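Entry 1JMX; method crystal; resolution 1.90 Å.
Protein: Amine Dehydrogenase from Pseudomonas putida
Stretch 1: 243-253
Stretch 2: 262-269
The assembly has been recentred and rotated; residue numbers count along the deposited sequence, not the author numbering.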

# COMPACT_ATOMS: atom_id res chain seq x y z
N LYS A 243 -21.65 15.48 14.45
CA LYS A 243 -21.59 14.63 15.63
C LYS A 243 -22.97 14.00 15.84
O LYS A 243 -23.89 14.65 16.36
CB LYS A 243 -21.21 15.49 16.84
CG LYS A 243 -21.09 14.74 18.15
CD LYS A 243 -19.79 14.00 18.23
CE LYS A 243 -19.68 13.21 19.53
NZ LYS A 243 -18.48 12.30 19.49
N VAL A 244 -23.12 12.75 15.37
CA VAL A 244 -24.38 12.01 15.52
C VAL A 244 -24.18 10.98 16.63
O VAL A 244 -23.53 9.94 16.44
CB VAL A 244 -24.79 11.29 14.22
CG1 VAL A 244 -26.11 10.54 14.43
CG2 VAL A 244 -24.94 12.29 13.09
N GLY A 245 -24.74 11.28 17.80
CA GLY A 245 -24.60 10.40 18.94
C GLY A 245 -23.21 10.55 19.55
O GLY A 245 -22.81 11.65 19.94
N ASP A 246 -22.47 9.45 19.58
CA ASP A 246 -21.12 9.43 20.14
C ASP A 246 -20.05 9.42 19.04
O ASP A 246 -18.85 9.33 19.34
CB ASP A 246 -20.94 8.19 21.02
CG ASP A 246 -21.94 8.13 22.18
OD1 ASP A 246 -21.56 8.52 23.31
OD2 ASP A 246 -23.09 7.70 21.95
N ALA A 247 -20.47 9.56 17.79
CA ALA A 247 -19.52 9.53 16.69
C ALA A 247 -19.55 10.76 15.80
O ALA A 247 -20.61 11.33 15.53
CB ALA A 247 -19.75 8.28 15.84
N ASN A 248 -18.37 11.20 15.39
CA ASN A 248 -18.26 12.32 14.47
C ASN A 248 -18.28 11.71 13.09
O ASN A 248 -17.52 10.78 12.80
CB ASN A 248 -16.94 13.07 14.67
CG ASN A 248 -17.06 14.16 15.71
OD1 ASN A 248 -17.38 15.32 15.38
ND2 ASN A 248 -16.84 13.81 16.97
N LEU A 249 -19.18 12.19 12.25
CA LEU A 249 -19.29 11.69 10.89
C LEU A 249 -18.90 12.76 9.89
O LEU A 249 -19.33 13.90 10.00
CB LEU A 249 -20.72 11.23 10.60
CG LEU A 249 -21.39 10.22 11.53
CD1 LEU A 249 -22.62 9.67 10.85
CD2 LEU A 249 -20.45 9.08 11.87
N ARG A 250 -18.01 12.40 8.97
CA ARG A 250 -17.58 13.29 7.91
C ARG A 250 -18.59 13.16 6.76
O ARG A 250 -19.13 12.08 6.51
CB ARG A 250 -16.21 12.87 7.39
CG ARG A 250 -15.03 13.73 7.82
CD ARG A 250 -14.83 13.77 9.34
NE ARG A 250 -13.51 14.30 9.70
CZ ARG A 250 -13.11 14.60 10.94
NH1 ARG A 250 -13.92 14.42 11.98
NH2 ARG A 250 -11.86 15.01 11.15
N GLN A 251 -18.86 14.26 6.08
CA GLN A 251 -19.79 14.27 4.96
C GLN A 251 -19.02 14.73 3.74
O GLN A 251 -18.46 15.82 3.73
CB GLN A 251 -20.93 15.26 5.19
CG GLN A 251 -21.78 15.01 6.43
CD GLN A 251 -22.94 15.97 6.53
OE1 GLN A 251 -22.80 17.17 6.26
NE2 GLN A 251 -24.10 15.46 6.90
N VAL A 252 -18.94 13.88 2.73
CA VAL A 252 -18.26 14.24 1.49
C VAL A 252 -19.33 14.14 0.41
O VAL A 252 -19.63 13.05 -0.10
CB VAL A 252 -17.06 13.31 1.20
CG1 VAL A 252 -16.46 13.63 -0.16
CG2 VAL A 252 -16.01 13.45 2.29
N PHE A 253 -19.98 15.26 0.14
CA PHE A 253 -21.04 15.31 -0.86
C PHE A 253 -20.69 16.26 -1.98
O PHE A 253 -19.77 17.07 -1.87
CB PHE A 253 -22.37 15.81 -0.26
CG PHE A 253 -22.80 15.10 1.00
CD1 PHE A 253 -22.53 13.75 1.19
CD2 PHE A 253 -23.47 15.80 2.00
CE1 PHE A 253 -22.92 13.11 2.37
CE2 PHE A 253 -23.86 15.16 3.17
CZ PHE A 253 -23.59 13.82 3.35
N GLY A 262 -23.45 11.83 -2.04
CA GLY A 262 -22.17 11.48 -1.49
C GLY A 262 -22.21 10.38 -0.45
O GLY A 262 -23.04 9.47 -0.52
N ARG A 263 -21.32 10.50 0.53
CA ARG A 263 -21.21 9.50 1.57
C ARG A 263 -20.91 10.15 2.91
O ARG A 263 -20.22 11.17 2.98
CB ARG A 263 -20.09 8.52 1.20
CG ARG A 263 -19.91 7.35 2.13
CD ARG A 263 -18.95 6.35 1.52
NE ARG A 263 -18.85 5.14 2.32
CZ ARG A 263 -17.86 4.87 3.15
NH1 ARG A 263 -16.86 5.72 3.30
NH2 ARG A 263 -17.90 3.77 3.88
N MET A 264 -21.48 9.58 3.96
CA MET A 264 -21.28 10.07 5.31
C MET A 264 -20.67 8.91 6.07
O MET A 264 -21.27 7.84 6.15
CB MET A 264 -22.61 10.46 5.92
CG MET A 264 -22.58 11.78 6.65
SD MET A 264 -24.22 12.18 7.26
CE MET A 264 -23.84 12.57 8.94
N PHE A 265 -19.48 9.11 6.63
CA PHE A 265 -18.80 8.03 7.35
C PHE A 265 -18.16 8.48 8.65
O PHE A 265 -17.98 9.66 8.90
CB PHE A 265 -17.74 7.40 6.45
CG PHE A 265 -16.74 8.39 5.91
CD1 PHE A 265 -15.54 8.63 6.57
CD2 PHE A 265 -17.01 9.10 4.74
CE1 PHE A 265 -14.62 9.55 6.08
CE2 PHE A 265 -16.10 10.03 4.24
CZ PHE A 265 -14.91 10.26 4.92
N GLU A 266 -17.81 7.51 9.49
CA GLU A 266 -17.15 7.83 10.74
C GLU A 266 -15.77 8.38 10.45
O GLU A 266 -14.97 7.74 9.76
CB GLU A 266 -17.04 6.59 11.60
CG GLU A 266 -18.30 6.23 12.31
CD GLU A 266 -18.04 5.24 13.40
OE1 GLU A 266 -18.60 4.13 13.33
OE2 GLU A 266 -17.27 5.58 14.33
N ALA A 267 -15.51 9.57 10.96
CA ALA A 267 -14.24 10.27 10.78
C ALA A 267 -13.04 9.38 11.07
O ALA A 267 -12.00 9.50 10.44
CB ALA A 267 -14.20 11.47 11.68
N GLU A 268 -13.25 8.43 11.97
CA GLU A 268 -12.21 7.52 12.41
C GLU A 268 -12.20 6.17 11.68
O GLU A 268 -11.17 5.49 11.62
CB GLU A 268 -12.38 7.30 13.92
CG GLU A 268 -12.67 8.58 14.73
CD GLU A 268 -14.11 9.15 14.53
OE1 GLU A 268 -15.05 8.37 14.24
OE2 GLU A 268 -14.28 10.40 14.68
N HIS A 269 -13.34 5.79 11.12
CA HIS A 269 -13.48 4.52 10.43
C HIS A 269 -14.26 4.72 9.14
O HIS A 269 -15.49 4.85 9.17
CB HIS A 269 -14.24 3.55 11.33
CG HIS A 269 -13.81 3.60 12.76
ND1 HIS A 269 -12.78 2.83 13.26
CD2 HIS A 269 -14.24 4.36 13.79
CE1 HIS A 269 -12.59 3.12 14.54
NE2 HIS A 269 -13.47 4.05 14.88

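An antiparallel pair of strands settles its hydrogen-bonding account residue by residue: every second position turns both its N-H and its C=O toward the partner, and the positions between turn theirs outward. The pairing of 247-253 with 262-266 in this amine dehydrogenase is a compact illustration. R250 and F265 form one hydrogen-bonded pair, with R250 N donating to F265 O at 2.7 Å and F265 N returning the bond to R250 O at 3.0 Å. Two residues along, V252 and R263 repeat the pattern: V252 N reaches R263 O at 3.0 Å in an almost perfectly straight bond, and R263 N reaches V252 O at 3.1 Å. Four backbone donors and four acceptors are thus satisfied by two reciprocal pairs.

The ladder extends one rung further, but singly. N248 O accepts from A267 N at 3.0 Å with an angle of 172°, so the register is kept just past the end of the second strand. There the chain turns, and H269 N bonds back to E266 O at 2.9 Å, giving that carbonyl a partner within its own stretch.

Carbonyls in such a ladder are often approached by a CH group as well as by an amide. The CA atoms of the non-hydrogen-bonded positions lie close to the oxygens of their neighbours' partners: L249 CA is 3.1 Å from F265 O, M264 CA 3.2 Å from R250 O, and G262 CA 3.3 Å from V252 O. Each of these oxygens already accepts an amide hydrogen, so the CH contact supplements a conventional bond. At G262 the absence of a side chain is what the geometry requires, since a CB would collide with V252 O and with CD1 of the F253 ring, whose edge faces G262 CA.

Side chains add less polar bonding than packing. On the face shared by Q251 and M264, Q251 NE2 donates a weak hydrogen bond to M264 SD at 3.3 Å; the angle of 171° is favourable, but thioether sulfur is a poor acceptor. The other end of the amide, Q251 OE1, is satisfied elsewhere in the structure. M264 is otherwise held by apolar contacts, its CE 3.7 Å from L249 CD1 and its CG 4.0 Å from F253 CZ.

On the face carrying R250, V252, R263 and F265, the F265 ring receives R250 CB over one face, 4.1 Å from CB to the ring centroid, a CH-pi contact, while V252 CG2 lies at the ring edge, 3.9 Å from F265 CE2. The R250 guanidinium has A267 CB over one face, with R250 NH1 just 3.0 Å from that methyl carbon, a close contact that satisfies no donor.

At the far end of the first stretch lies a type II' turn from V244 to A247; the turn's own closing bond, from A247 N to V244 O, is weak at 3.4 Å, and the same two residues are joined more firmly by V244 N donating to A247 O at 2.9 Å.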